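Local structure of 5-formaminoimidazole-4-carboxamide-1-(beta)-D-ribofuranosyl 5'-monophosphate synthetase (Methanocaldococcus jannaschii, 2R7L) at residues L267-V279 against F294-V308. The protein catalyses the ATP- and formate-dependent formylation of the purine intermediate AICAR to FAICAR without folates, working as a homohexameric ATP-grasp ligase. Sequence-based numbering, arbitrary orientation.
Sequences LLPQVFEMGDKLV and FCLQSLCNENLELVV. With ATP (adenosine-5'-triphosphate), chain E.
Phe294 meets the helix obliquely, its CD1 3.6 Å from Leu278 CD2 and its CE2 against Val279 CG2; its ring also meets that of Tyr211, the planes nearly parallel. Leu296 fits between two helix residues: its CD2 touches Leu278 CD2, and its CD1 lies 3.6 Å from Met274 CE. Gln297 faces the other way and donates from NE2 to ATP O1B (2.9 Å). The contact illustrates how alternating strand residues serve both faces of a sheet: in this ATP-grasp fold one face of the antiparallel sheet lines the ATP site, and helix 268-285 packs on the other. Past Cys300, a type I turn from Asn301 to Leu304, with an Asx turn at Asn301, reverses the chain into strand 306-312. Leu304 CB lies 4.0 Å from Leu267 CD2, the side chains crossing near a right angle. Where turn becomes strand, the extended Gln270 side chain (chi1 -170°) pairs its amide with the backbone. NE2 donates to Leu304 O (3.1 Å); OE1 takes Leu306 N in its carbonyl plane, on a lone pair. A water bridges OE1 to Leu306 O. A leucine replacing Gln270 would probably leave Leu306 N and Leu304 O without these mates. Leu306 CD1 lies 3.8 Å from Met274 SD, and the methionine's bend at chi3 (65°) brings CE against Val308 CG1.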
# COMPACT_ATOMS: atom_id res chain seq x y z
N LEU A 267 20.72 -21.51 -9.96
CA LEU A 267 20.53 -22.72 -9.17
C LEU A 267 19.07 -22.98 -8.80
O LEU A 267 18.75 -23.98 -8.16
CB LEU A 267 21.37 -22.67 -7.89
CG LEU A 267 22.90 -22.68 -8.02
CD1 LEU A 267 23.57 -22.59 -6.65
CD2 LEU A 267 23.35 -23.92 -8.77
N LEU A 268 18.18 -22.08 -9.21
CA LEU A 268 16.77 -22.24 -8.88
C LEU A 268 16.11 -23.43 -9.60
O LEU A 268 15.25 -24.11 -9.02
CB LEU A 268 16.00 -20.94 -9.12
CG LEU A 268 16.31 -19.88 -8.06
CD1 LEU A 268 15.68 -18.55 -8.45
CD2 LEU A 268 15.79 -20.35 -6.72
N PRO A 269 16.52 -23.71 -10.85
CA PRO A 269 15.99 -24.93 -11.46
C PRO A 269 16.30 -26.17 -10.62
O PRO A 269 15.45 -27.05 -10.49
CB PRO A 269 16.71 -24.99 -12.81
CG PRO A 269 17.04 -23.56 -13.12
CD PRO A 269 17.39 -22.96 -11.78
N GLN A 270 17.50 -26.23 -10.04
CA GLN A 270 17.85 -27.32 -9.14
C GLN A 270 17.00 -27.27 -7.87
O GLN A 270 16.48 -28.29 -7.42
CB GLN A 270 19.34 -27.27 -8.77
CG GLN A 270 19.83 -28.51 -8.02
CD GLN A 270 21.24 -28.37 -7.44
OE1 GLN A 270 21.57 -29.03 -6.45
NE2 GLN A 270 22.07 -27.52 -8.05
N VAL A 271 16.87 -26.07 -7.30
CA VAL A 271 16.05 -25.86 -6.10
C VAL A 271 14.62 -26.34 -6.33
O VAL A 271 14.07 -27.08 -5.51
CB VAL A 271 16.03 -24.37 -5.70
CG1 VAL A 271 14.97 -24.12 -4.64
CG2 VAL A 271 17.41 -23.90 -5.22
N PHE A 272 14.04 -25.94 -7.45
CA PHE A 272 12.65 -26.31 -7.77
C PHE A 272 12.53 -27.81 -8.05
O PHE A 272 11.61 -28.47 -7.55
CB PHE A 272 12.12 -25.48 -8.94
CG PHE A 272 11.53 -24.16 -8.53
CD1 PHE A 272 12.23 -22.98 -8.73
CD2 PHE A 272 10.27 -24.09 -7.95
CE1 PHE A 272 11.69 -21.75 -8.35
CE2 PHE A 272 9.73 -22.87 -7.56
CZ PHE A 272 10.44 -21.70 -7.76
N GLU A 273 13.46 -28.35 -8.83
CA GLU A 273 13.47 -29.79 -9.14
C GLU A 273 13.50 -30.64 -7.87
O GLU A 273 12.83 -31.67 -7.78
CB GLU A 273 14.65 -30.15 -10.05
CG GLU A 273 14.68 -31.60 -10.49
CD GLU A 273 13.58 -31.95 -11.48
OE1 GLU A 273 13.32 -31.14 -12.40
OE2 GLU A 273 12.96 -33.03 -11.35
N MET A 274 14.28 -30.20 -6.88
CA MET A 274 14.37 -30.91 -5.61
C MET A 274 13.03 -30.93 -4.91
O MET A 274 12.60 -31.95 -4.35
CB MET A 274 15.40 -30.26 -4.69
CG MET A 274 16.84 -30.39 -5.16
SD MET A 274 17.94 -29.29 -4.24
CE MET A 274 17.84 -29.99 -2.60
N GLY A 275 12.36 -29.78 -4.91
CA GLY A 275 11.02 -29.68 -4.34
C GLY A 275 10.03 -30.54 -5.10
O GLY A 275 9.23 -31.26 -4.51
N ASP A 276 10.10 -30.49 -6.43
CA ASP A 276 9.19 -31.28 -7.25
C ASP A 276 9.34 -32.78 -6.98
O ASP A 276 8.35 -33.49 -6.82
CB ASP A 276 9.39 -30.97 -8.74
CG ASP A 276 8.85 -29.60 -9.13
OD1 ASP A 276 8.15 -28.98 -8.30
OD2 ASP A 276 9.11 -29.14 -10.26
N LYS A 277 10.59 -33.24 -6.88
CA LYS A 277 10.87 -34.66 -6.65
C LYS A 277 10.43 -35.13 -5.28
O LYS A 277 9.80 -36.18 -5.16
CB LYS A 277 12.37 -34.96 -6.82
CG LYS A 277 12.86 -34.88 -8.25
CD LYS A 277 14.35 -35.16 -8.29
CE LYS A 277 14.88 -35.21 -9.70
NZ LYS A 277 16.34 -35.47 -9.70
N LEU A 278 10.75 -34.36 -4.25
CA LEU A 278 10.32 -34.72 -2.89
C LEU A 278 8.81 -34.88 -2.83
O LEU A 278 8.29 -35.79 -2.18
CB LEU A 278 10.78 -33.66 -1.88
CG LEU A 278 10.37 -33.96 -0.43
CD1 LEU A 278 11.06 -35.22 0.07
CD2 LEU A 278 10.69 -32.80 0.48
N VAL A 279 8.10 -33.99 -3.51
CA VAL A 279 6.64 -33.97 -3.51
C VAL A 279 6.06 -35.17 -4.27
O VAL A 279 5.14 -35.83 -3.79
CB VAL A 279 6.11 -32.62 -4.06
CG1 VAL A 279 4.76 -32.79 -4.77
CG2 VAL A 279 6.02 -31.60 -2.93
N PHE A 294 7.00 -27.07 3.61
CA PHE A 294 8.08 -28.02 3.88
C PHE A 294 9.43 -27.40 3.55
O PHE A 294 9.53 -26.50 2.71
CB PHE A 294 7.89 -29.36 3.14
CG PHE A 294 8.07 -29.28 1.64
CD1 PHE A 294 9.32 -29.49 1.08
CD2 PHE A 294 6.99 -29.04 0.81
CE1 PHE A 294 9.49 -29.44 -0.30
CE2 PHE A 294 7.16 -28.99 -0.58
CZ PHE A 294 8.41 -29.20 -1.13
N CYS A 295 10.46 -27.90 4.22
CA CYS A 295 11.79 -27.30 4.16
C CYS A 295 12.85 -28.34 3.84
O CYS A 295 12.86 -29.43 4.42
CB CYS A 295 12.09 -26.66 5.52
SG CYS A 295 13.73 -25.93 5.69
N LEU A 296 13.73 -28.01 2.89
CA LEU A 296 14.95 -28.78 2.67
C LEU A 296 16.13 -28.02 3.26
O LEU A 296 16.42 -26.89 2.85
CB LEU A 296 15.19 -29.03 1.18
CG LEU A 296 14.19 -29.96 0.48
CD1 LEU A 296 14.65 -30.26 -0.92
CD2 LEU A 296 14.00 -31.25 1.25
N GLN A 297 16.79 -28.63 4.24
CA GLN A 297 17.96 -28.01 4.87
C GLN A 297 19.21 -28.54 4.20
O GLN A 297 19.57 -29.70 4.35
CB GLN A 297 17.98 -28.32 6.36
CG GLN A 297 16.77 -27.79 7.09
CD GLN A 297 16.47 -28.56 8.35
OE1 GLN A 297 15.52 -29.33 8.40
NE2 GLN A 297 17.30 -28.37 9.37
N SER A 298 19.88 -27.69 3.44
CA SER A 298 20.93 -28.17 2.56
C SER A 298 22.26 -27.43 2.69
O SER A 298 22.36 -26.40 3.35
CB SER A 298 20.44 -28.11 1.12
OG SER A 298 20.22 -26.77 0.72
N LEU A 299 23.28 -28.00 2.06
CA LEU A 299 24.58 -27.36 1.98
C LEU A 299 25.03 -27.39 0.54
O LEU A 299 24.95 -28.42 -0.12
CB LEU A 299 25.60 -28.07 2.88
CG LEU A 299 25.37 -27.89 4.39
CD1 LEU A 299 26.07 -28.99 5.21
CD2 LEU A 299 25.82 -26.51 4.84
N CYS A 300 25.46 -26.25 0.04
CA CYS A 300 25.86 -26.15 -1.35
C CYS A 300 27.38 -26.32 -1.43
O CYS A 300 28.13 -25.49 -0.92
CB CYS A 300 25.44 -24.80 -1.95
SG CYS A 300 25.77 -24.67 -3.72
N ASN A 301 27.81 -27.41 -2.06
CA ASN A 301 29.24 -27.66 -2.17
C ASN A 301 29.85 -26.89 -3.33
O ASN A 301 29.14 -26.24 -4.10
CB ASN A 301 29.54 -29.16 -2.24
CG ASN A 301 29.07 -29.80 -3.53
OD1 ASN A 301 29.05 -29.16 -4.58
ND2 ASN A 301 28.71 -31.07 -3.45
N GLU A 302 31.17 -26.93 -3.44
CA GLU A 302 31.87 -26.10 -4.41
C GLU A 302 31.53 -26.49 -5.85
O GLU A 302 31.83 -25.74 -6.79
CB GLU A 302 33.38 -26.14 -4.19
CG GLU A 302 33.99 -27.53 -4.30
CD GLU A 302 35.50 -27.49 -4.29
OE1 GLU A 302 36.08 -26.61 -3.61
OE2 GLU A 302 36.12 -28.34 -4.96
N ASN A 303 30.92 -27.65 -6.02
CA ASN A 303 30.47 -28.08 -7.34
C ASN A 303 29.04 -27.64 -7.66
O ASN A 303 28.44 -28.08 -8.64
CB ASN A 303 30.60 -29.59 -7.47
CG ASN A 303 32.03 -30.04 -7.61
OD1 ASN A 303 32.82 -29.42 -8.32
ND2 ASN A 303 32.38 -31.13 -6.93
N LEU A 304 28.51 -26.76 -6.80
CA LEU A 304 27.17 -26.20 -6.97
C LEU A 304 26.08 -27.26 -6.92
O LEU A 304 25.10 -27.21 -7.66
CB LEU A 304 27.07 -25.38 -8.26
CG LEU A 304 27.96 -24.14 -8.30
CD1 LEU A 304 27.83 -23.39 -9.62
CD2 LEU A 304 27.66 -23.22 -7.14
N GLU A 305 26.27 -28.23 -6.03
CA GLU A 305 25.28 -29.27 -5.81
C GLU A 305 24.74 -29.10 -4.41
O GLU A 305 25.52 -28.97 -3.46
CB GLU A 305 25.91 -30.66 -5.92
CG GLU A 305 26.66 -30.91 -7.22
CD GLU A 305 27.49 -32.19 -7.17
OE1 GLU A 305 27.79 -32.68 -6.06
OE2 GLU A 305 27.85 -32.70 -8.25
N LEU A 306 23.42 -29.09 -4.29
CA LEU A 306 22.79 -28.96 -2.98
C LEU A 306 22.64 -30.33 -2.34
O LEU A 306 22.02 -31.22 -2.91
CB LEU A 306 21.44 -28.24 -3.10
CG LEU A 306 21.51 -26.73 -3.41
CD1 LEU A 306 20.20 -26.24 -3.99
CD2 LEU A 306 21.87 -25.95 -2.15
N VAL A 307 23.21 -30.49 -1.16
CA VAL A 307 23.15 -31.75 -0.43
C VAL A 307 22.27 -31.55 0.78
O VAL A 307 22.56 -30.71 1.63
CB VAL A 307 24.58 -32.22 0.02
CG1 VAL A 307 24.51 -33.53 0.79
CG2 VAL A 307 25.51 -32.37 -1.18
N VAL A 308 21.19 -32.32 0.89
CA VAL A 308 20.27 -32.10 1.99
C VAL A 308 20.52 -33.02 3.17
O VAL A 308 20.45 -34.25 3.06
CB VAL A 308 18.77 -32.06 1.53
CG1 VAL A 308 18.63 -32.47 0.09
CG2 VAL A 308 17.89 -32.91 2.43
PG ATP E . 17.70 -27.82 13.87
O1G ATP E . 16.22 -28.06 14.04
O2G ATP E . 18.09 -27.30 12.50
O3G ATP E . 18.33 -27.07 15.01
PB ATP E . 18.22 -30.41 12.79
O1B ATP E . 17.21 -29.94 11.77
O2B ATP E . 18.01 -31.76 13.44
O3B ATP E . 18.35 -29.31 13.97
PA ATP E . 20.95 -31.26 12.49
O1A ATP E . 21.07 -32.44 11.57
O2A ATP E . 20.97 -31.41 13.99
O3A ATP E . 19.65 -30.40 12.05
O5' ATP E . 22.13 -30.25 12.09
C5' ATP E . 22.53 -29.24 13.00
C4' ATP E . 23.64 -28.44 12.35
O4' ATP E . 24.81 -29.25 12.19
C3' ATP E . 23.29 -27.97 10.95
O3' ATP E . 22.58 -26.72 10.96
C2' ATP E . 24.65 -27.86 10.28
O2' ATP E . 25.23 -26.59 10.56
C1' ATP E . 25.47 -28.94 10.96
N9 ATP E . 25.44 -30.14 10.10
C8 ATP E . 24.48 -31.09 10.14
N7 ATP E . 24.72 -32.05 9.23
C5 ATP E . 25.86 -31.74 8.59
C6 ATP E . 26.68 -32.34 7.52
N6 ATP E . 26.32 -33.50 6.92
N1 ATP E . 27.79 -31.68 7.14
C2 ATP E . 28.16 -30.51 7.72
N3 ATP E . 27.47 -29.92 8.70
C4 ATP E . 26.32 -30.46 9.16
O HOH W 1 21.18 -31.36 -5.46